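Local coordinates for protein carboxylase (Deinococcus radiodurans, PDB 5H80) that probably carries out the ATP-dependent carboxylation of biotin, as the biotin carboxylase domain of a single-chain bacterial carboxylase, at residues G346-L349 / T350-G353; L96-A99 / Q100-A104. One frame throughout, in Å; residues are numbered along the deposited sequence.

Interaction 1: G346-L349 / T350-G353; sequences GETL and TAVG
Thr348 caps the start of the single-turn helix 349-352, its hydroxyl taking the backbone N-H of Ala351. From CB, which lies beside Thr350 N, the side chain splits: CG2 stands anti to the carbonyl carbon, while OG1 is turned between the backbone N and that carbon (chi1 69°), and this turns the oxygen over the first turn. There OG1 accepts from Ala351 N at 3.2 Å in a nearly straight bond (165° at the hydrogen) and also rests on the methyl of Ala351, with OG1 to CB at 3.6 Å. The backbone of the same residue completes the grip, Thr348 O receiving Val352 N at 3.0 Å. Val352 straddles this carbonyl, its CG1 lying 3.3 Å from Thr348 O and its CG2 reaching back to Leu349 O. Ahead of the cap, Glu347 lies along the turn, with CB 3.7 Å from Val352 CG1 and its stem beside the Ala351 methyl; its carboxylate is engaged by a salt bridge to Arg342 of helix 336-344. Leu349 leaves the turn for the side chains of Ala243 and Leu343, and its N-H goes to Asp245. With an alanine at Thr348 the N-H of Ala351 would probably lose its capping acceptor and the first turn would be less firmly fixed. Gly353 ends the helix in a Schellman motif. N-H groups at a helix start lack a preceding turn of carbonyls, and here the threonine hydroxyl gives that of Ala351 a nearly straight acceptor.

Interaction 2: L96-A99 / Q100-A104; sequences LRVA and QEHAA
The C-terminal end of helix 92-101 unwinds here into the turn that leads to strand 106-108 of the parallel sheet in the biotin carboxylase N-terminal domain, and Val98 and His102 meet where the helix gives out. Val98 O takes two donors from the same residue, His102 N at 3.0 Å and His102 ND1 at 2.9 Å. The imidazole comes edge-on: the carbonyl oxygen lies close to the ring plane, and ND1 sits in the carbonyl plane on a lone pair, whereas the backbone N-H approaches tilted from that plane. With CG anti to the carbonyl carbon (chi1 -63°), the histidine ring folds back along the helix and brings ND1 to the oxygen. Beside this bond the Val98 side chain meets the ring obliquely, CG1 lying 3.9 Å from ND1, and both side chains rest on Val79 of strand 77-80. At the next carbonyl, Ala99 O accepts Ala104 N at 3.0 Å and a water that also donates to Ala104 O, closing the turn behind the helix; the methyls of Ala99 and Ala104 touch, CB to CB at 4.0 Å, and both pack on Leu36 of strand 34-37. Along the outer side, Glu101 lays its chain over the Arg97 carbonyl, with CG 3.0 Å from Arg97 O, while the carboxylate and the guanidinium remain apart, Arg97 NE to Glu101 OE2 being 5.2 Å. Because ND1 donates to Val98 O, it carries a proton in this arrangement. Val98 O is thus met by the ring and backbone N-H groups of His102, and Ala99 O by Ala104 N and a water; the pair of hydrogen bonds to Val98 O is likely to restrain rotation of the imidazole.

How the interactions relate
Interactions 1 and 2 treat opposite ends of two helices, 349-352 and 92-101: in 346-353 a threonine hydroxyl supplies an acceptor to one N-H at a helix start, whereas in 96-104 a histidine, a water and the N-H of Ala104 supply donors to carbonyls at a helix end. They fall in different domains, the ATP-binding domain and the biotin carboxylase N-terminal domain, and 96-104 comes first along the chain. Their centres are about 27 Å apart and their nearest atoms about 15 Å, without contact. Both sit towards the periphery, with centres about 23 and 28 Å from the centre of the chain for interactions 1 and 2 respectively.

Interaction 1: G346-L349 / T350-G353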
# COMPACT_ATOMS: atom_id res chain seq x y z
N GLY A 346 17.14 18.04 -12.63
CA GLY A 346 16.88 19.37 -13.18
C GLY A 346 15.45 19.62 -13.56
O GLY A 346 15.16 20.71 -14.07
N GLU A 347 14.48 18.76 -13.17
CA GLU A 347 13.16 19.15 -13.39
C GLU A 347 12.56 20.08 -12.31
O GLU A 347 12.94 20.04 -11.14
CB GLU A 347 12.24 17.96 -13.64
CG GLU A 347 12.28 17.47 -15.10
CD GLU A 347 11.52 16.13 -15.37
OE1 GLU A 347 11.71 15.12 -14.70
OE2 GLU A 347 10.65 16.17 -16.31
N THR A 348 11.51 20.79 -12.68
CA THR A 348 10.70 21.66 -11.76
C THR A 348 9.77 20.87 -10.79
O THR A 348 9.39 19.72 -11.04
CB THR A 348 9.90 22.75 -12.43
OG1 THR A 348 8.82 22.16 -13.21
CG2 THR A 348 10.76 23.62 -13.33
N LEU A 349 9.34 21.48 -9.72
CA LEU A 349 8.34 20.84 -8.81
C LEU A 349 7.11 20.46 -9.60
O LEU A 349 6.59 19.40 -9.41
CB LEU A 349 7.82 21.80 -7.77
CG LEU A 349 8.92 22.15 -6.76
CD1 LEU A 349 8.45 23.28 -5.87
CD2 LEU A 349 9.27 20.89 -5.93
N THR A 350 6.66 21.35 -10.45
CA THR A 350 5.47 21.03 -11.24
C THR A 350 5.71 19.78 -12.15
O THR A 350 4.83 18.92 -12.22
CB THR A 350 5.05 22.25 -12.07
OG1 THR A 350 4.51 23.22 -11.21
CG2 THR A 350 3.96 21.89 -13.09
N ALA A 351 6.81 19.67 -12.85
CA ALA A 351 7.18 18.52 -13.74
C ALA A 351 7.29 17.19 -12.96
O ALA A 351 7.10 16.12 -13.58
CB ALA A 351 8.48 18.81 -14.45
N VAL A 352 7.80 17.27 -11.71
CA VAL A 352 7.96 16.09 -10.88
C VAL A 352 6.62 15.66 -10.19
O VAL A 352 6.53 14.58 -9.62
CB VAL A 352 9.24 16.20 -9.95
CG1 VAL A 352 10.48 16.61 -10.73
CG2 VAL A 352 8.94 17.02 -8.74
N GLY A 353 5.60 16.46 -10.36
CA GLY A 353 4.23 16.23 -9.78
C GLY A 353 3.98 16.64 -8.38
O GLY A 353 3.00 16.17 -7.76

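Interaction 2: L96-A99 / Q100-A104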
# COMPACT_ATOMS: atom_id res chain seq x y z
N LEU A 96 33.81 6.81 -5.71
CA LEU A 96 34.13 7.56 -6.93
C LEU A 96 34.83 6.69 -7.99
O LEU A 96 34.55 6.87 -9.18
CB LEU A 96 34.93 8.83 -6.64
CG LEU A 96 34.07 9.86 -5.90
CD1 LEU A 96 35.00 10.96 -5.44
CD2 LEU A 96 32.87 10.39 -6.67
N ARG A 97 35.59 5.69 -7.55
CA ARG A 97 36.17 4.75 -8.45
C ARG A 97 35.11 3.87 -9.07
O ARG A 97 35.12 3.65 -10.29
CB ARG A 97 37.21 3.90 -7.78
CG ARG A 97 38.54 4.58 -7.60
CD ARG A 97 39.63 3.56 -7.25
NE ARG A 97 39.60 3.08 -5.87
CZ ARG A 97 39.93 3.82 -4.79
NH1 ARG A 97 40.31 5.09 -4.89
NH2 ARG A 97 39.91 3.27 -3.61
N VAL A 98 34.18 3.39 -8.22
CA VAL A 98 33.04 2.57 -8.71
C VAL A 98 32.26 3.32 -9.75
O VAL A 98 31.81 2.69 -10.78
CB VAL A 98 32.09 2.05 -7.58
CG1 VAL A 98 30.87 1.28 -8.15
CG2 VAL A 98 32.83 1.08 -6.71
N ALA A 99 32.03 4.60 -9.50
CA ALA A 99 31.18 5.38 -10.37
C ALA A 99 31.83 5.54 -11.73
O ALA A 99 31.19 5.47 -12.77
CB ALA A 99 30.94 6.73 -9.75
N GLN A 100 33.14 5.85 -11.71
CA GLN A 100 33.92 6.00 -12.96
C GLN A 100 33.93 4.75 -13.81
O GLN A 100 33.74 4.82 -15.02
CB GLN A 100 35.39 6.32 -12.59
CG GLN A 100 36.31 6.59 -13.80
CD GLN A 100 37.75 6.93 -13.40
OE1 GLN A 100 38.13 8.10 -13.32
NE2 GLN A 100 38.55 5.90 -13.16
N GLU A 101 34.17 3.62 -13.14
CA GLU A 101 34.41 2.32 -13.71
C GLU A 101 33.13 1.75 -14.27
O GLU A 101 33.17 0.97 -15.19
CB GLU A 101 34.95 1.41 -12.63
CG GLU A 101 36.38 1.81 -12.28
CD GLU A 101 37.06 0.89 -11.30
OE1 GLU A 101 36.85 -0.33 -11.36
OE2 GLU A 101 37.86 1.37 -10.49
N HIS A 102 31.99 2.14 -13.70
CA HIS A 102 30.68 1.65 -14.17
C HIS A 102 29.81 2.68 -14.80
O HIS A 102 28.59 2.43 -15.03
CB HIS A 102 29.96 0.97 -12.98
CG HIS A 102 30.68 -0.21 -12.48
ND1 HIS A 102 31.80 -0.10 -11.69
CD2 HIS A 102 30.54 -1.53 -12.75
CE1 HIS A 102 32.29 -1.30 -11.45
NE2 HIS A 102 31.54 -2.18 -12.08
N ALA A 103 30.41 3.79 -15.25
CA ALA A 103 29.73 4.81 -16.01
C ALA A 103 28.41 5.29 -15.32
O ALA A 103 27.42 5.59 -16.01
CB ALA A 103 29.42 4.31 -17.42
N ALA A 104 28.49 5.50 -14.02
CA ALA A 104 27.41 6.24 -13.33
C ALA A 104 27.39 7.75 -13.71
O ALA A 104 28.43 8.30 -14.16
CB ALA A 104 27.57 6.00 -11.85
O HOH W 1 31.12 8.24 -14.38